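Local coordinates for pumilio homolog 23 (PDB 5WZJ), which binds RNA sequence-specifically through its pumilio repeats, recognising an 18S rRNA element, and probably regulates translation and mRNA stability, at residues 322-325 / 326-330; 334-337 / 338-341. One frame throughout, in Å; residues are numbered along the deposited sequence.

Contact 1: residues 322-325 / 326-330; sequences CANF and VIQAL. With nucleotides of chain B.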
# COMPACT_ATOMS: atom_id res chain seq x y z
N CYS A 322 0.49 -16.88 6.49
CA CYS A 322 1.42 -15.76 6.51
C CYS A 322 2.43 -15.81 5.38
O CYS A 322 2.67 -14.80 4.70
CB CYS A 322 2.17 -15.70 7.85
SG CYS A 322 1.13 -15.33 9.27
N ALA A 323 3.07 -16.96 5.18
CA ALA A 323 4.13 -17.06 4.19
C ALA A 323 3.64 -16.83 2.76
O ALA A 323 4.47 -16.52 1.89
CB ALA A 323 4.80 -18.43 4.29
N ASN A 324 2.34 -16.98 2.48
CA ASN A 324 1.93 -16.78 1.09
C ASN A 324 2.14 -15.34 0.66
O ASN A 324 2.37 -15.08 -0.53
CB ASN A 324 0.48 -17.23 0.86
CG ASN A 324 -0.53 -16.17 1.24
OD1 ASN A 324 -0.97 -15.39 0.40
ND2 ASN A 324 -0.91 -16.15 2.53
N PHE A 325 2.11 -14.39 1.60
CA PHE A 325 2.40 -13.01 1.23
C PHE A 325 3.89 -12.82 0.93
O PHE A 325 4.24 -11.96 0.11
CB PHE A 325 1.94 -12.06 2.33
CG PHE A 325 0.45 -12.02 2.49
CD1 PHE A 325 -0.33 -11.24 1.64
CD2 PHE A 325 -0.17 -12.80 3.46
CE1 PHE A 325 -1.70 -11.20 1.78
CE2 PHE A 325 -1.55 -12.79 3.59
CZ PHE A 325 -2.32 -11.97 2.76
N VAL A 326 4.76 -13.61 1.56
CA VAL A 326 6.17 -13.61 1.17
C VAL A 326 6.32 -14.13 -0.25
O VAL A 326 7.11 -13.59 -1.04
CB VAL A 326 7.01 -14.43 2.16
CG1 VAL A 326 8.49 -14.34 1.78
CG2 VAL A 326 6.81 -13.95 3.60
N ILE A 327 5.59 -15.19 -0.59
CA ILE A 327 5.67 -15.71 -1.95
C ILE A 327 5.17 -14.67 -2.94
O ILE A 327 5.74 -14.50 -4.03
CB ILE A 327 4.89 -17.04 -2.05
CG1 ILE A 327 5.50 -18.08 -1.12
CG2 ILE A 327 4.89 -17.56 -3.49
CD1 ILE A 327 7.04 -18.25 -1.30
N GLN A 328 4.13 -13.92 -2.57
CA GLN A 328 3.65 -12.86 -3.44
C GLN A 328 4.73 -11.82 -3.70
O GLN A 328 4.93 -11.38 -4.84
CB GLN A 328 2.42 -12.19 -2.84
CG GLN A 328 1.13 -13.02 -2.92
CD GLN A 328 -0.04 -12.26 -2.34
OE1 GLN A 328 -0.16 -11.04 -2.53
NE2 GLN A 328 -0.91 -12.96 -1.61
N ALA A 329 5.45 -11.42 -2.65
CA ALA A 329 6.57 -10.49 -2.82
C ALA A 329 7.68 -11.12 -3.65
O ALA A 329 8.26 -10.47 -4.53
CB ALA A 329 7.10 -10.04 -1.45
N LEU A 330 8.00 -12.39 -3.39
CA LEU A 330 9.04 -13.06 -4.17
C LEU A 330 8.68 -13.09 -5.65
O LEU A 330 9.49 -12.74 -6.51
CB LEU A 330 9.25 -14.48 -3.66
CG LEU A 330 10.29 -15.31 -4.41
CD1 LEU A 330 11.71 -15.02 -3.92
CD2 LEU A 330 9.98 -16.77 -4.23
P G B 7 -7.20 -12.52 7.46
OP1 G B 7 -8.09 -13.26 8.39
OP2 G B 7 -7.37 -11.10 7.12
O5' G B 7 -5.72 -12.57 8.06
C5' G B 7 -5.19 -13.76 8.61
C4' G B 7 -3.75 -13.58 9.02
O4' G B 7 -2.88 -13.60 7.85
C3' G B 7 -3.41 -12.26 9.69
O3' G B 7 -3.83 -12.22 11.04
C2' G B 7 -1.90 -12.19 9.50
O2' G B 7 -1.24 -13.03 10.43
C1' G B 7 -1.74 -12.80 8.10
N9 G B 7 -1.66 -11.75 7.07
C8 G B 7 -2.70 -10.99 6.57
N7 G B 7 -2.29 -10.11 5.71
C5 G B 7 -0.92 -10.28 5.64
C6 G B 7 0.07 -9.60 4.88
O6 G B 7 -0.11 -8.68 4.08
N1 G B 7 1.35 -10.09 5.10
C2 G B 7 1.64 -11.10 5.98
N2 G B 7 2.94 -11.44 6.08
N3 G B 7 0.74 -11.74 6.70
C4 G B 7 -0.51 -11.28 6.49
P U B 6 -9.37 -11.28 1.17
OP1 U B 6 -9.83 -12.43 0.35
OP2 U B 6 -10.28 -10.15 1.44
O5' U B 6 -8.86 -11.81 2.58
C5' U B 6 -9.44 -12.93 3.24
C4' U B 6 -8.40 -13.66 4.05
O4' U B 6 -7.55 -14.41 3.14
C3' U B 6 -7.47 -12.76 4.86
O3' U B 6 -7.13 -13.38 6.10
C2' U B 6 -6.23 -12.65 3.97
O2' U B 6 -5.03 -12.38 4.67
C1' U B 6 -6.19 -14.03 3.32
N1 U B 6 -5.53 -14.08 2.01
C2 U B 6 -4.31 -14.73 1.92
O2 U B 6 -3.76 -15.25 2.89
N3 U B 6 -3.75 -14.76 0.66
C4 U B 6 -4.29 -14.23 -0.50
O4 U B 6 -3.67 -14.34 -1.57
C5 U B 6 -5.55 -13.58 -0.32
C6 U B 6 -6.11 -13.52 0.89
P U B 5 -7.50 -5.15 0.77
OP1 U B 5 -8.88 -5.22 1.32
OP2 U B 5 -6.36 -4.68 1.59
O5' U B 5 -7.12 -6.58 0.19
C5' U B 5 -7.99 -7.26 -0.70
C4' U B 5 -7.70 -8.73 -0.75
O4' U B 5 -6.41 -8.94 -1.39
C3' U B 5 -7.60 -9.41 0.62
O3' U B 5 -8.03 -10.76 0.48
C2' U B 5 -6.10 -9.38 0.90
O2' U B 5 -5.66 -10.36 1.82
C1' U B 5 -5.53 -9.61 -0.50
N1 U B 5 -4.19 -9.06 -0.71
C2 U B 5 -3.23 -9.93 -1.19
O2 U B 5 -3.46 -11.10 -1.41
N3 U B 5 -1.98 -9.38 -1.39
C4 U B 5 -1.62 -8.07 -1.17
O4 U B 5 -0.46 -7.74 -1.41
C5 U B 5 -2.67 -7.22 -0.68
C6 U B 5 -3.89 -7.73 -0.48
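Asn324 and Gln328, one turn apart on the RNA-facing side of helix 323-332, lie side by side and present their amides to two successive uracils of chain B. Asn324 takes U6: OD1 accepts from U6 N3 at 2.9 Å, and ND2 donates to U6 O2 at 3.0 Å. Its CG, set between the backbone N and the carbonyl carbon, brings this amide beside that of Gln328, both pointing the same way. Gln328 bonds U5, OE1 accepting from U5 N3 at 2.7 Å and almost straight (172°), while NE2 gives U5 O2 a longer bond and lies 3.1 Å from U6 O4. The tight part is Phe325. Guanine G7 of chain B lies over one ring face, its C6 3.4 Å above the plane and over the centre, and the opposite face looks onto Asn324 OD1; the U6 ribose comes to the ring edge, with O2' 3.3 Å from Phe325 CZ. The link between the two amides is looser: Gln328 NE2 to Asn324 OD1 is a weak bond of 3.2 Å, bent to 133°, between planes 47° apart. Backbone bonds such as Gln328 N to Asn324 O hold the turn, and Asn324 ND2 also donates to Asp320 O. As both amide oxygens accept an N3-H, which neutral cytosine lacks, the pair is consistent with the Asn/Gln preference for uracil in PUF repeats, with Gln328 here bonding a second uracil.

Contact 2: residues 334-337 / 338-341; sequences ARDQ and EQMG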
# COMPACT_ATOMS: atom_id res chain seq x y z
N ALA A 334 10.67 -11.20 -9.14
CA ALA A 334 11.52 -12.10 -9.91
C ALA A 334 12.22 -11.33 -11.03
O ALA A 334 11.71 -10.33 -11.54
CB ALA A 334 10.71 -13.26 -10.48
N ARG A 335 13.42 -11.79 -11.39
CA ARG A 335 14.31 -11.02 -12.24
C ARG A 335 14.39 -11.52 -13.68
O ARG A 335 14.56 -10.70 -14.59
CB ARG A 335 15.73 -11.00 -11.66
CG ARG A 335 15.89 -10.20 -10.35
CD ARG A 335 15.26 -8.82 -10.46
NE ARG A 335 15.94 -7.82 -9.63
CZ ARG A 335 15.70 -7.63 -8.33
NH1 ARG A 335 14.78 -8.37 -7.68
NH2 ARG A 335 16.38 -6.69 -7.67
N ASP A 336 14.26 -12.82 -13.93
CA ASP A 336 14.55 -13.34 -15.26
C ASP A 336 13.61 -14.50 -15.59
O ASP A 336 12.82 -14.96 -14.76
CB ASP A 336 16.02 -13.77 -15.39
CG ASP A 336 16.43 -14.83 -14.37
OD1 ASP A 336 15.67 -15.78 -14.11
OD2 ASP A 336 17.55 -14.71 -13.83
N GLN A 337 13.74 -14.98 -16.83
CA GLN A 337 12.81 -15.99 -17.33
C GLN A 337 13.09 -17.36 -16.74
O GLN A 337 12.17 -18.19 -16.67
CB GLN A 337 12.88 -16.02 -18.86
CG GLN A 337 12.72 -14.61 -19.45
CD GLN A 337 12.66 -14.59 -20.97
OE1 GLN A 337 13.28 -15.42 -21.64
NE2 GLN A 337 11.91 -13.64 -21.51
N GLU A 338 14.32 -17.63 -16.30
CA GLU A 338 14.58 -18.91 -15.66
C GLU A 338 13.82 -19.02 -14.35
O GLU A 338 13.22 -20.06 -14.04
CB GLU A 338 16.08 -19.12 -15.42
CG GLU A 338 16.40 -20.48 -14.81
CD GLU A 338 17.84 -20.61 -14.29
OE1 GLU A 338 18.70 -19.77 -14.65
OE2 GLU A 338 18.10 -21.55 -13.52
N GLN A 339 13.80 -17.94 -13.57
CA GLN A 339 13.00 -17.92 -12.35
C GLN A 339 11.51 -18.06 -12.66
O GLN A 339 10.79 -18.79 -11.97
CB GLN A 339 13.28 -16.63 -11.57
CG GLN A 339 14.68 -16.61 -10.94
CD GLN A 339 15.07 -15.24 -10.44
OE1 GLN A 339 14.44 -14.22 -10.77
NE2 GLN A 339 16.13 -15.19 -9.64
N MET A 340 11.04 -17.37 -13.70
CA MET A 340 9.64 -17.51 -14.08
C MET A 340 9.29 -18.97 -14.36
O MET A 340 8.23 -19.45 -13.95
CB MET A 340 9.34 -16.65 -15.31
CG MET A 340 7.88 -16.70 -15.70
SD MET A 340 6.87 -15.79 -14.51
CE MET A 340 5.27 -16.56 -14.81
N GLY A 341 10.18 -19.70 -15.04
CA GLY A 341 9.93 -21.10 -15.31
C GLY A 341 9.88 -21.94 -14.04
O GLY A 341 9.04 -22.83 -13.90
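A capping box formed by Asp336 and Gln339, within pumilio repeat 6, starts helix 337-347. Asp336 is the N-cap: its OD1 accepts from Gln339 N at 2.9 Å, in a nearly straight bond (167°). Its CG sits between the backbone N and the carbonyl carbon (chi1 58°), which turns the carboxylate back over the first helical turn. The reciprocal bond of the box, from Asp336 N to Gln339 OE1, is weak, at 3.5 Å. With CG beside its own backbone N (chi1 -71°) and the chain extended beyond, the Gln339 side chain runs back past Asp336, its CG 3.4 Å from Asp336 OD1. Its OE1 is therefore held mainly by Arg335 N, one residue before the N-cap, at 2.7 Å and nearly along the C=O axis. Met340 N to Asp336 O (3.2 Å) and Gly341 N to Gln337 O continue the turn. The negative charge of Asp336 at the helix start would probably interact favourably with the helix dipole, though the like-charged Glu338 OE1 lies 5.0 Å from Asp336 OD1. Gln339 NE2 is bonded to Asn303 OD1, so one amide ties the loop to helix 299-310, where its side chain also touches Tyr302 and Phe306. With an alanine here, the N-H of Arg335 and OD1 of Asn303 would probably both lose a mate, and with them would go the tie from loop to helix 299-310. Arg335 leads away to the carbonyls of His333 and Ala297. Met340 packs instead on Leu366, Val369 and Ser370 of helix 360-373, which places the helix start between the preceding and following parts of the superhelix.

In the fold
Within pumilio repeat 6 the chain first meets contact 1, at the start and through the middle of helix 323-332, then leaves that helix through a short loop and enters contact 2, which caps helix 337-347. Each contact is local, made between residues three to five apart, so neither closes a long loop; they stand in series, with no nesting or crossing. Their centres are 16 Å apart, and they touch each other nowhere beyond their adjoining sequence. Contact 1 faces the RNA, whereas the nearest atom of contact 2 is about 14 Å from it. Helix 299-310 is touched from both, while 284-296 borders contact 1 and 360-373 borders contact 2.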